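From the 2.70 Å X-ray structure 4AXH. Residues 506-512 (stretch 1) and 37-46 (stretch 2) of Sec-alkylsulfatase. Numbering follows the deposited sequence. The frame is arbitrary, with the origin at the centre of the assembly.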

# COMPACT_ATOMS: atom_id res chain seq x y z
N GLU A 506 -29.52 5.07 0.64
CA GLU A 506 -30.36 4.29 1.54
C GLU A 506 -30.83 3.00 0.88
O GLU A 506 -30.80 1.95 1.53
CB GLU A 506 -31.56 5.15 1.94
CG GLU A 506 -32.53 4.52 2.91
CD GLU A 506 -33.52 5.53 3.43
OE1 GLU A 506 -34.48 5.87 2.69
OE2 GLU A 506 -33.27 6.06 4.54
N GLN A 507 -31.25 3.07 -0.42
CA GLN A 507 -31.70 1.94 -1.23
C GLN A 507 -30.53 1.01 -1.49
O GLN A 507 -30.71 -0.20 -1.42
CB GLN A 507 -32.34 2.40 -2.57
CG GLN A 507 -33.71 3.11 -2.45
CD GLN A 507 -34.80 2.32 -1.76
OE1 GLN A 507 -35.14 1.20 -2.17
NE2 GLN A 507 -35.41 2.92 -0.74
N LEU A 508 -29.30 1.57 -1.71
CA LEU A 508 -28.05 0.80 -1.88
C LEU A 508 -27.71 0.04 -0.58
O LEU A 508 -27.16 -1.06 -0.64
CB LEU A 508 -26.87 1.68 -2.29
CG LEU A 508 -26.93 2.30 -3.70
CD1 LEU A 508 -25.83 3.36 -3.88
CD2 LEU A 508 -26.82 1.26 -4.79
N GLY A 509 -28.05 0.65 0.57
CA GLY A 509 -27.87 0.09 1.90
C GLY A 509 -28.85 -1.04 2.12
O GLY A 509 -28.49 -2.07 2.69
N TYR A 510 -30.12 -0.85 1.66
CA TYR A 510 -31.17 -1.86 1.73
C TYR A 510 -30.80 -3.07 0.86
O TYR A 510 -31.23 -4.18 1.14
CB TYR A 510 -32.52 -1.29 1.24
CG TYR A 510 -33.19 -0.25 2.12
CD1 TYR A 510 -32.92 -0.19 3.49
CD2 TYR A 510 -34.12 0.65 1.60
CE1 TYR A 510 -33.54 0.76 4.31
CE2 TYR A 510 -34.72 1.62 2.41
CZ TYR A 510 -34.43 1.67 3.76
OH TYR A 510 -35.01 2.61 4.58
N GLN A 511 -30.01 -2.83 -0.20
CA GLN A 511 -29.62 -3.82 -1.20
C GLN A 511 -28.36 -4.62 -0.90
O GLN A 511 -28.33 -5.81 -1.21
CB GLN A 511 -29.50 -3.16 -2.61
CG GLN A 511 -30.83 -2.94 -3.33
CD GLN A 511 -30.66 -2.26 -4.66
OE1 GLN A 511 -29.59 -2.31 -5.30
NE2 GLN A 511 -31.73 -1.60 -5.12
N THR A 512 -27.31 -3.97 -0.37
CA THR A 512 -26.00 -4.58 -0.07
C THR A 512 -25.97 -5.69 0.98
O THR A 512 -26.58 -5.57 2.05
CB THR A 512 -24.91 -3.55 0.18
OG1 THR A 512 -23.66 -4.22 0.23
CG2 THR A 512 -25.12 -2.77 1.48
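Stretch 2, residues 37-46: ASAITAAKNA

Residues 506-511 form the last part of a helix, which Thr512 leaves with an extended psi of 137°. Stretch 2 begins with extended Ala37 and Ser38 and turns helical from Ala39 onward. The two helices run nearly parallel, with a signed crossing angle of -15° and 9.8 Å between their axes at closest approach. In register, the CA atoms of Gln511 and Thr41 lie 6.2 Å apart.

Thr41 is the hub of the hydrogen bonds. Its CA-to-CB bond points toward stretch 1, and its hydroxyl joins two glutamines: Gln511 NE2 donates to Thr41 OG1 at 2.8 Å, and Thr41 OG1 donates to Gln507 OE1 at 2.9 Å. A hydroxyl suits this place because it can accept and donate at once. The amide oxygen of Gln507 also reaches the start of the second helix, accepting from Ser38 N over 3.1 Å to OE1. Ser38 is the N-cap, its OG accepting a weak bond from Thr41 N at 3.3 Å.

The methyl of Thr41 serves packing, with CG2 3.7 Å from Tyr510 CB. One turn on, Asn45 ND2 donates to Tyr510 O at 3.2 Å, since a side-chain amide can donate to a backbone carbonyl. Exposed Lys44 brings its CD within 3.6 Å of Gln511 OE1.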

# COMPACT_ATOMS: atom_id res chain seq x y z
N ALA A 37 -38.63 0.25 1.24
CA ALA A 37 -38.08 -0.48 0.10
C ALA A 37 -38.86 -0.14 -1.17
O ALA A 37 -40.11 -0.17 -1.19
CB ALA A 37 -38.14 -1.98 0.36
N SER A 38 -38.13 0.22 -2.24
CA SER A 38 -38.75 0.50 -3.51
C SER A 38 -39.19 -0.84 -4.14
O SER A 38 -38.84 -1.92 -3.62
CB SER A 38 -37.81 1.28 -4.42
OG SER A 38 -36.83 0.46 -5.04
N ALA A 39 -39.99 -0.79 -5.22
CA ALA A 39 -40.47 -2.01 -5.88
C ALA A 39 -39.29 -2.88 -6.34
O ALA A 39 -39.32 -4.11 -6.16
CB ALA A 39 -41.33 -1.62 -7.07
N ILE A 40 -38.25 -2.22 -6.86
CA ILE A 40 -37.04 -2.79 -7.43
C ILE A 40 -36.17 -3.45 -6.36
O ILE A 40 -35.76 -4.60 -6.54
CB ILE A 40 -36.29 -1.75 -8.29
CG1 ILE A 40 -37.25 -1.05 -9.30
CG2 ILE A 40 -35.11 -2.38 -9.01
CD1 ILE A 40 -38.04 0.30 -8.72
N THR A 41 -35.89 -2.71 -5.25
CA THR A 41 -35.10 -3.13 -4.10
C THR A 41 -35.73 -4.38 -3.51
O THR A 41 -35.03 -5.37 -3.35
CB THR A 41 -34.96 -1.97 -3.09
OG1 THR A 41 -34.01 -1.02 -3.59
CG2 THR A 41 -34.53 -2.41 -1.70
N ALA A 42 -37.04 -4.34 -3.24
CA ALA A 42 -37.76 -5.48 -2.67
C ALA A 42 -37.68 -6.74 -3.56
O ALA A 42 -37.49 -7.84 -3.04
CB ALA A 42 -39.21 -5.10 -2.38
N ALA A 43 -37.78 -6.57 -4.89
CA ALA A 43 -37.67 -7.65 -5.89
C ALA A 43 -36.24 -8.21 -5.89
O ALA A 43 -36.08 -9.43 -5.86
CB ALA A 43 -38.02 -7.11 -7.26
N LYS A 44 -35.22 -7.33 -5.92
CA LYS A 44 -33.79 -7.68 -5.90
C LYS A 44 -33.42 -8.52 -4.66
O LYS A 44 -32.66 -9.48 -4.78
CB LYS A 44 -32.93 -6.41 -5.97
CG LYS A 44 -31.59 -6.64 -6.65
CD LYS A 44 -30.49 -5.67 -6.16
CE LYS A 44 -29.14 -5.92 -6.81
NZ LYS A 44 -29.00 -5.19 -8.10
N ASN A 45 -34.00 -8.19 -3.48
CA ASN A 45 -33.75 -8.92 -2.24
C ASN A 45 -34.41 -10.28 -2.26
O ASN A 45 -33.76 -11.26 -1.90
CB ASN A 45 -34.14 -8.11 -1.00
CG ASN A 45 -33.18 -6.99 -0.66
OD1 ASN A 45 -32.00 -7.02 -1.00
ND2 ASN A 45 -33.68 -5.98 0.05
N ALA A 46 -35.67 -10.35 -2.70
CA ALA A 46 -36.40 -11.62 -2.82
C ALA A 46 -35.66 -12.57 -3.79
O ALA A 46 -35.74 -13.79 -3.61
CB ALA A 46 -37.83 -11.38 -3.29